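Local coordinates for nickel-dependent hydrogenase large subunit (Allochromatium vinosum, PDB 3MYR), which houses the nickel-iron centre of a membrane-bound hydrogenase, oxidising H2 with an electron acceptor in partnership with a small subunit, and probably recycles H2 made by nitrogenase, at residues D126-S131 with S143-F148; E77-I82 with S475-V480; H402-E407 with E436-V441. One frame throughout, in Å; residues are numbered along the deposited sequence.

Interaction 1. Residues D126-S131 with S143-F148; sequences DPRATS and SSPGYF
Pro127 opens helix 127-137 with its CB 3.5 Å from Pro145 O, while its own carbonyl O faces Phe148 CB; the turn begins under an N-cap, Asp126 OD1 accepting from Ala129 N. At Arg128 the contact is slight: CA packs against Pro145 CB, and the chain, bent at chi3, brings one face of the guanidinium over Pro145 CG. Thr130 carries the apolar part. Its OG1 donates back to Asp126 O at 2.9 Å, which fixes the rotation of the side chain and leaves CG2 anti to the backbone N (chi1 -58° for OG1). That methyl lies 3.6 Å from the centroid of the Phe148 ring, 10° off the normal, a CH-pi contact; the opposite face is covered by Tyr147 CD2. Ser131 closes the segment. Its OG donates to Ser143 O at 2.6 Å, almost in line with the carbonyl bond, and the same side chain rests on CG and CD of Pro145. Here the first turns of successive helices 127-137 and 145-160 meet away from any metal site. One hydrogen bond thus satisfies Ser143 O and holds the linker beside Ser144, the N-cap of the second helix; the rest is apolar, and the joint relies on shape rather than charge.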
loop_
_atom_site.group_PDB
_atom_site.type_symbol
_atom_site.label_atom_id
_atom_site.label_comp_id
_atom_site.label_asym_id
_atom_site.label_seq_id
_atom_site.Cartn_x
_atom_site.Cartn_y
_atom_site.Cartn_z
ATOM N N ASP B 126 -21.152 24.360 15.049
ATOM C CA ASP B 126 -21.662 25.534 14.398
ATOM C C ASP B 126 -20.801 25.742 13.125
ATOM O O ASP B 126 -19.582 25.867 13.235
ATOM C CB ASP B 126 -21.542 26.719 15.375
ATOM C CG ASP B 126 -21.860 28.102 14.702
ATOM O OD1 ASP B 126 -21.180 29.099 14.974
ATOM O OD2 ASP B 126 -22.820 28.240 13.939
ATOM N N PRO B 127 -21.452 25.906 11.948
ATOM C CA PRO B 127 -20.710 26.009 10.701
ATOM C C PRO B 127 -19.822 27.261 10.678
ATOM O O PRO B 127 -18.691 27.197 10.238
ATOM C CB PRO B 127 -21.801 26.082 9.625
ATOM C CG PRO B 127 -22.974 25.248 10.254
ATOM C CD PRO B 127 -22.897 25.634 11.751
ATOM N N ARG B 128 -20.310 28.338 11.243
ATOM C CA ARG B 128 -19.531 29.554 11.318
ATOM C C ARG B 128 -18.290 29.452 12.195
ATOM O O ARG B 128 -17.231 29.902 11.808
ATOM C CB ARG B 128 -20.367 30.762 11.737
ATOM C CG ARG B 128 -19.499 32.002 11.752
ATOM C CD ARG B 128 -20.271 33.315 12.081
ATOM N NE ARG B 128 -21.339 33.572 11.099
ATOM C CZ ARG B 128 -21.134 34.021 9.854
ATOM N NH1 ARG B 128 -19.892 34.296 9.418
ATOM N NH2 ARG B 128 -22.178 34.178 9.038
ATOM N N ALA B 129 -18.423 28.878 13.389
ATOM C CA ALA B 129 -17.275 28.655 14.258
ATOM C C ALA B 129 -16.288 27.698 13.582
ATOM O O ALA B 129 -15.049 27.814 13.751
ATOM C CB ALA B 129 -17.739 28.110 15.665
ATOM N N THR B 130 -16.788 26.748 12.796
ATOM C CA THR B 130 -15.894 25.787 12.149
ATOM C C THR B 130 -15.029 26.537 11.110
ATOM O O THR B 130 -13.830 26.299 10.998
ATOM C CB THR B 130 -16.671 24.685 11.411
ATOM O OG1 THR B 130 -17.520 24.021 12.347
ATOM C CG2 THR B 130 -15.750 23.658 10.792
ATOM N N SER B 131 -15.662 27.489 10.423
ATOM C CA SER B 131 -14.972 28.344 9.473
ATOM C C SER B 131 -13.924 29.223 10.173
ATOM O O SER B 131 -12.792 29.286 9.711
ATOM C CB SER B 131 -15.999 29.218 8.748
ATOM O OG SER B 131 -15.356 30.199 7.982
ATOM N N SER B 143 -13.269 27.096 3.090
ATOM C CA SER B 143 -13.463 27.285 4.534
ATOM C C SER B 143 -14.739 28.057 4.815
ATOM O O SER B 143 -14.936 28.574 5.943
ATOM C CB SER B 143 -12.297 28.119 5.079
ATOM O OG SER B 143 -12.341 29.454 4.531
ATOM N N SER B 144 -15.573 28.270 3.802
ATOM C CA SER B 144 -16.706 29.166 4.031
ATOM C C SER B 144 -17.671 28.448 4.982
ATOM O O SER B 144 -17.678 27.217 5.056
ATOM C CB SER B 144 -17.420 29.549 2.733
ATOM O OG SER B 144 -18.220 28.446 2.341
ATOM N N PRO B 145 -18.478 29.210 5.748
ATOM C CA PRO B 145 -19.492 28.639 6.633
ATOM C C PRO B 145 -20.504 27.847 5.850
ATOM O O PRO B 145 -20.877 26.749 6.277
ATOM C CB PRO B 145 -20.112 29.867 7.343
ATOM C CG PRO B 145 -18.986 30.871 7.296
ATOM C CD PRO B 145 -18.266 30.637 5.971
ATOM N N GLY B 146 -20.953 28.360 4.700
ATOM C CA GLY B 146 -21.907 27.582 3.873
ATOM C C GLY B 146 -21.328 26.231 3.427
ATOM O O GLY B 146 -22.020 25.211 3.369
ATOM N N TYR B 147 -20.031 26.171 3.127
ATOM C CA TYR B 147 -19.407 24.915 2.763
ATOM C C TYR B 147 -19.404 23.870 3.934
ATOM O O TYR B 147 -19.715 22.660 3.758
ATOM C CB TYR B 147 -17.980 25.234 2.343
ATOM C CG TYR B 147 -17.072 24.037 2.320
ATOM C CD1 TYR B 147 -17.142 23.063 1.287
ATOM C CD2 TYR B 147 -16.079 23.896 3.298
ATOM C CE1 TYR B 147 -16.208 21.963 1.243
ATOM C CE2 TYR B 147 -15.170 22.825 3.264
ATOM C CZ TYR B 147 -15.248 21.866 2.257
ATOM O OH TYR B 147 -14.314 20.857 2.297
ATOM N N PHE B 148 -19.005 24.335 5.126
ATOM C CA PHE B 148 -19.128 23.538 6.332
ATOM C C PHE B 148 -20.568 23.113 6.664
ATOM O O PHE B 148 -20.791 21.948 7.002
ATOM C CB PHE B 148 -18.430 24.199 7.538
ATOM C CG PHE B 148 -16.957 24.176 7.415
ATOM C CD1 PHE B 148 -16.223 25.375 7.354
ATOM C CD2 PHE B 148 -16.285 22.957 7.252
ATOM C CE1 PHE B 148 -14.810 25.346 7.234
ATOM C CE2 PHE B 148 -14.852 22.919 7.121
ATOM C CZ PHE B 148 -14.128 24.099 7.113
#

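Interaction 2. Residues E77-I82 with S475-V480; sequences EDALRI and SRAQGV
Asp78 OD2 takes the N-H of Val480 at 2.9 Å, a nearly straight bond (160°) that reaches the oxygen on its anti side, 33° out of the carboxylate plane. CG, anti to the backbone N (chi1 -172°), sets the carboxylate against the strand, where OD2 also comes 3.2 Å from Gly479 CA. At the next residue, Ala79 CA points its hydrogen at Gln478 O, 3.4 Å away, as a CA-H...O contact. A water joins the same backbones, donating to Ala79 O and accepting from Gln478 N at 2.9 Å. Packing is tight: the CA atoms of Ala79 and Gly479 are 3.7 Å apart, and a side chain on the glycine would run into Ala79 N. Ala477 CB fills in beside this point, 4.0 Å from Leu80 CD1 and near Ala79 CB. The helix finishes here in a Schellman motif, with Arg81 at positive phi, Ile82 N bonded to Glu77 O and a weak Arg81 N to Asp78 O bond. Thus the C-terminal turn of helix 67-80, whose start lines the nickel-iron pocket, is pinned to an outer strand, within this chain, of a three-stranded antiparallel sheet: Ala477 and Gly479 pair with Ile496 and Ile494 of strand 488-497, the N-H groups of Gln478 and Val480 serve the water and the helix, and Ala79 also touches Ile496.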
loop_
_atom_site.group_PDB
_atom_site.type_symbol
_atom_site.label_atom_id
_atom_site.label_comp_id
_atom_site.label_asym_id
_atom_site.label_seq_id
_atom_site.Cartn_x
_atom_site.Cartn_y
_atom_site.Cartn_z
ATOM N N GLU B 77 19.954 -4.260 -10.209
ATOM C CA GLU B 77 20.999 -3.325 -10.542
ATOM C C GLU B 77 22.203 -3.489 -9.579
ATOM O O GLU B 77 23.353 -3.473 -10.022
ATOM C CB GLU B 77 20.434 -1.907 -10.469
ATOM C CG GLU B 77 19.471 -1.601 -11.681
ATOM C CD GLU B 77 18.379 -0.588 -11.374
ATOM O OE1 GLU B 77 18.458 0.118 -10.308
ATOM O OE2 GLU B 77 17.472 -0.473 -12.252
ATOM N N ASP B 78 21.940 -3.752 -8.298
ATOM C CA ASP B 78 23.038 -3.973 -7.348
ATOM C C ASP B 78 23.779 -5.263 -7.705
ATOM O O ASP B 78 25.016 -5.268 -7.716
ATOM C CB ASP B 78 22.513 -4.016 -5.889
ATOM C CG ASP B 78 23.637 -4.048 -4.868
ATOM O OD1 ASP B 78 24.353 -3.044 -4.806
ATOM O OD2 ASP B 78 23.865 -5.064 -4.147
ATOM N N ALA B 79 23.046 -6.349 -7.965
ATOM C CA ALA B 79 23.670 -7.647 -8.235
ATOM C C ALA B 79 24.585 -7.599 -9.460
ATOM O O ALA B 79 25.666 -8.257 -9.503
ATOM C CB ALA B 79 22.566 -8.715 -8.438
ATOM N N LEU B 80 24.169 -6.795 -10.430
ATOM C CA LEU B 80 24.704 -6.805 -11.789
ATOM C C LEU B 80 25.605 -5.602 -12.024
ATOM O O LEU B 80 26.322 -5.531 -13.059
ATOM C CB LEU B 80 23.548 -6.719 -12.745
ATOM C CG LEU B 80 23.022 -8.044 -13.280
ATOM C CD1 LEU B 80 23.559 -9.413 -12.750
ATOM C CD2 LEU B 80 21.676 -8.069 -13.919
ATOM N N ARG B 81 25.590 -4.681 -11.058
ATOM C CA ARG B 81 26.315 -3.359 -11.104
ATOM C C ARG B 81 25.899 -2.544 -12.281
ATOM O O ARG B 81 26.726 -2.118 -13.074
ATOM C CB ARG B 81 27.863 -3.509 -11.110
ATOM C CG ARG B 81 28.257 -4.787 -10.395
ATOM C CD ARG B 81 28.866 -4.604 -9.054
ATOM N NE ARG B 81 30.262 -5.069 -9.155
ATOM C CZ ARG B 81 31.342 -4.296 -9.404
ATOM N NH1 ARG B 81 32.569 -4.855 -9.462
ATOM N NH2 ARG B 81 31.229 -2.966 -9.575
ATOM N N ILE B 82 24.606 -2.353 -12.449
ATOM C CA ILE B 82 24.192 -1.479 -13.510
ATOM C C ILE B 82 24.097 -0.083 -12.886
ATOM O O ILE B 82 23.433 0.077 -11.881
ATOM C CB ILE B 82 22.835 -1.942 -13.969
ATOM C CG1 ILE B 82 22.977 -3.351 -14.510
ATOM C CG2 ILE B 82 22.221 -0.947 -14.956
ATOM C CD1 ILE B 82 21.600 -4.075 -14.762
ATOM N N SER B 475 27.525 -15.881 -14.153
ATOM C CA SER B 475 26.619 -16.979 -13.970
ATOM C C SER B 475 26.228 -17.071 -12.488
ATOM O O SER B 475 25.226 -17.714 -12.129
ATOM C CB SER B 475 27.255 -18.246 -14.507
ATOM O OG SER B 475 28.357 -18.511 -13.705
ATOM N N ARG B 476 26.938 -16.329 -11.643
ATOM C CA ARG B 476 26.530 -16.186 -10.220
ATOM C C ARG B 476 26.579 -14.710 -9.849
ATOM O O ARG B 476 27.587 -14.063 -10.115
ATOM C CB ARG B 476 27.525 -16.912 -9.298
ATOM C CG ARG B 476 27.644 -18.398 -9.564
ATOM C CD ARG B 476 26.462 -19.132 -8.955
ATOM N NE ARG B 476 26.507 -20.587 -9.162
ATOM C CZ ARG B 476 26.015 -21.215 -10.232
ATOM N NH1 ARG B 476 25.463 -20.546 -11.235
ATOM N NH2 ARG B 476 26.070 -22.527 -10.302
ATOM N N ALA B 477 25.502 -14.156 -9.310
ATOM C CA ALA B 477 25.545 -12.787 -8.803
ATOM C C ALA B 477 24.551 -12.674 -7.648
ATOM O O ALA B 477 23.598 -13.457 -7.561
ATOM C CB ALA B 477 25.229 -11.760 -9.943
ATOM N N GLN B 478 24.782 -11.724 -6.756
ATOM C CA GLN B 478 23.822 -11.426 -5.708
ATOM C C GLN B 478 23.909 -9.983 -5.335
ATOM O O GLN B 478 24.946 -9.355 -5.563
ATOM C CB GLN B 478 24.069 -12.278 -4.477
ATOM C CG GLN B 478 25.414 -12.122 -3.770
ATOM C CD GLN B 478 25.557 -13.237 -2.753
ATOM O OE1 GLN B 478 25.474 -14.405 -3.101
ATOM N NE2 GLN B 478 25.686 -12.886 -1.505
ATOM N N GLY B 479 22.784 -9.424 -4.914
ATOM C CA GLY B 479 22.698 -7.987 -4.634
ATOM C C GLY B 479 21.538 -7.638 -3.709
ATOM O O GLY B 479 20.643 -8.473 -3.436
ATOM N N VAL B 480 21.540 -6.430 -3.168
ATOM C CA VAL B 480 20.416 -6.005 -2.316
ATOM C C VAL B 480 19.901 -4.679 -2.819
ATOM O O VAL B 480 20.691 -3.793 -3.214
ATOM C CB VAL B 480 20.860 -5.955 -0.840
ATOM C CG1 VAL B 480 22.158 -5.140 -0.689
ATOM C CG2 VAL B 480 19.747 -5.446 0.070
HETATM O O HOH W 1 27.094 -10.112 -7.549
#

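Interaction 3. Residues H402-E407 with E436-V441; sequences HDQARE and ESKILV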
loop_
_atom_site.group_PDB
_atom_site.type_symbol
_atom_site.label_atom_id
_atom_site.label_comp_id
_atom_site.label_asym_id
_atom_site.label_seq_id
_atom_site.Cartn_x
_atom_site.Cartn_y
_atom_site.Cartn_z
ATOM N N HIS B 402 20.235 17.838 9.775
ATOM C CA HIS B 402 19.439 18.342 8.627
ATOM C C HIS B 402 18.706 19.593 9.065
ATOM O O HIS B 402 17.897 19.515 10.021
ATOM C CB HIS B 402 18.463 17.273 8.106
ATOM C CG HIS B 402 17.612 17.708 6.933
ATOM N ND1 HIS B 402 17.925 17.398 5.612
ATOM C CD2 HIS B 402 16.433 18.367 6.887
ATOM C CE1 HIS B 402 16.994 17.893 4.810
ATOM N NE2 HIS B 402 16.076 18.481 5.561
ATOM N N ASP B 403 18.949 20.730 8.385
ATOM C CA ASP B 403 18.510 22.013 8.945
ATOM C C ASP B 403 16.992 22.134 8.966
ATOM O O ASP B 403 16.406 22.599 9.947
ATOM C CB ASP B 403 19.079 23.196 8.185
ATOM C CG ASP B 403 20.533 23.542 8.607
ATOM O OD1 ASP B 403 21.018 23.190 9.717
ATOM O OD2 ASP B 403 21.186 24.202 7.801
ATOM N N GLN B 404 16.360 21.794 7.851
ATOM C CA GLN B 404 14.926 21.942 7.789
ATOM C C GLN B 404 14.238 20.994 8.805
ATOM O O GLN B 404 13.320 21.434 9.516
ATOM C CB GLN B 404 14.414 21.674 6.368
ATOM C CG GLN B 404 12.918 21.738 6.240
ATOM C CD GLN B 404 12.440 21.424 4.827
ATOM O OE1 GLN B 404 13.114 20.697 4.075
ATOM N NE2 GLN B 404 11.300 21.981 4.457
ATOM N N ALA B 405 14.713 19.739 8.901
ATOM C CA ALA B 405 14.137 18.794 9.857
ATOM C C ALA B 405 14.274 19.303 11.286
ATOM O O ALA B 405 13.358 19.164 12.101
ATOM C CB ALA B 405 14.772 17.396 9.721
ATOM N N ARG B 406 15.412 19.909 11.598
ATOM C CA ARG B 406 15.651 20.407 12.915
ATOM C C ARG B 406 14.643 21.545 13.196
ATOM O O ARG B 406 14.085 21.646 14.282
ATOM C CB ARG B 406 17.049 20.997 12.937
ATOM C CG ARG B 406 17.884 20.581 14.066
ATOM C CD ARG B 406 18.635 19.351 13.669
ATOM N NE ARG B 406 20.041 19.434 14.058
ATOM C CZ ARG B 406 20.525 19.244 15.288
ATOM N NH1 ARG B 406 21.839 19.344 15.464
ATOM N NH2 ARG B 406 19.723 19.010 16.339
ATOM N N GLU B 407 14.475 22.440 12.238
ATOM C CA GLU B 407 13.557 23.570 12.377
ATOM C C GLU B 407 12.119 23.078 12.568
ATOM O O GLU B 407 11.401 23.573 13.408
ATOM C CB GLU B 407 13.608 24.354 11.097
ATOM C CG GLU B 407 13.164 25.825 11.066
ATOM C CD GLU B 407 13.720 26.551 9.769
ATOM O OE1 GLU B 407 14.309 27.667 9.884
ATOM O OE2 GLU B 407 13.613 25.992 8.628
ATOM N N GLU B 436 7.872 14.813 7.655
ATOM C CA GLU B 436 8.730 14.320 6.567
ATOM C C GLU B 436 8.000 14.502 5.245
ATOM O O GLU B 436 8.650 14.681 4.213
ATOM C CB GLU B 436 9.173 12.857 6.787
ATOM C CG GLU B 436 8.092 11.843 6.377
ATOM C CD GLU B 436 8.622 10.398 6.457
ATOM O OE1 GLU B 436 7.868 9.440 6.131
ATOM O OE2 GLU B 436 9.800 10.220 6.881
ATOM N N SER B 437 6.663 14.512 5.258
ATOM C CA SER B 437 5.892 14.931 4.033
ATOM C C SER B 437 6.222 16.341 3.563
ATOM O O SER B 437 6.332 16.593 2.367
ATOM C CB SER B 437 4.379 14.891 4.233
ATOM O OG SER B 437 4.027 13.570 4.610
ATOM N N LYS B 438 6.362 17.257 4.498
ATOM C CA LYS B 438 6.760 18.625 4.163
ATOM C C LYS B 438 8.194 18.632 3.591
ATOM O O LYS B 438 8.520 19.346 2.611
ATOM C CB LYS B 438 6.672 19.514 5.431
ATOM C CG LYS B 438 7.314 20.930 5.281
ATOM C CD LYS B 438 6.742 21.670 3.999
ATOM C CE LYS B 438 7.140 23.185 3.998
ATOM N NZ LYS B 438 6.679 23.782 2.645
ATOM N N ILE B 439 9.067 17.839 4.164
ATOM C CA ILE B 439 10.451 17.851 3.669
ATOM C C ILE B 439 10.449 17.309 2.226
ATOM O O ILE B 439 11.149 17.834 1.374
ATOM C CB ILE B 439 11.365 16.997 4.576
ATOM C CG1 ILE B 439 11.540 17.714 5.954
ATOM C CG2 ILE B 439 12.766 16.718 3.858
ATOM C CD1 ILE B 439 12.288 16.883 6.959
ATOM N N LEU B 440 9.665 16.260 1.954
ATOM C CA LEU B 440 9.718 15.594 0.646
ATOM C C LEU B 440 9.054 16.477 -0.396
ATOM O O LEU B 440 9.464 16.532 -1.553
ATOM C CB LEU B 440 8.986 14.262 0.684
ATOM C CG LEU B 440 9.918 13.204 1.213
ATOM C CD1 LEU B 440 9.147 11.957 1.503
ATOM C CD2 LEU B 440 10.889 12.890 0.109
ATOM N N VAL B 441 7.953 17.096 -0.020
ATOM C CA VAL B 441 7.265 17.915 -0.992
ATOM C C VAL B 441 8.108 19.132 -1.440
ATOM O O VAL B 441 8.146 19.392 -2.612
ATOM C CB VAL B 441 5.813 18.328 -0.554
ATOM C CG1 VAL B 441 5.827 19.629 0.244
ATOM C CG2 VAL B 441 4.993 18.436 -1.746
HETATM O O HOH W 2 13.325 19.367 1.581
#
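The imidazole of His402 has Gln404 OE1 and Ala405 N at its edge, in plane, while Ile439 CG2 comes obliquely to its NE2 at 4.1 Å. The second flat group, the carboxamide of Gln404, lies against the same isoleucine, with OE1 3.9 Å from Ile439 CG1 and CD close behind. They sit at the start of one member of an antiparallel helix pair, two successive helices, 403-416 and 426-456, whose short segments run at 148° with their axes 10.3 Å apart. The side chains of His402, at the N-cap position of the first helix, and of Gln404 each run antiparallel to that of Ile439, passing alongside it. The glutamine is stretched out, CG anti to the backbone N (chi1 177°) and CD continuing straight on, which carries its amide across to the second helix. There NE2 donates to Asp442 OD1 and lies 4.2 Å from CG of Lys438, whose NZ forms salt bridges with Asp254 and Asp442. Ile439 is the wedge between these groups: CG2 meets both His402 NE2 and Gln404 OE1, CG1 meets the amide, and CD1 reaches Ala405 CB at 3.7 Å. An alanine here, without CG1, CG2 and CD1, would probably open a gap against Ala405 CB and the imidazole and take away the apolar surface beside the carboxamide. Leu397 of helix 390-399 touches His402, Ala405 and Ile439 together, and helix 426-456 also meets helices 86-112 and 236-265, as part of the helical core of the large subunit. No direct hydrogen bond joins the two segments; instead one water spans them, donating to Gln404 OE1 at 2.8 Å and to Ile439 O at 2.7 Å.

The three contacts lie well apart in the large subunit. Interactions 1 and 2 are on opposite sides of the chain's centre, their own centres 58 Å apart, and interaction 3 is intermediate, its centre about 32 Å from that of interaction 1 and 33 Å from that of interaction 2. In sequence, interaction 2 closes a long loop that contains both others, and strand 476-485 of interaction 2 is the next helix or strand after helix 426-456 of interaction 3. Interaction 2 lies in the wider neighbourhood of the metals: the side chain of Val480 is about 12 Å from the magnesium ion and about 13 Å from the nickel-iron centre. Interactions 1 and 3, both between successive helices, lie away from the metal sites.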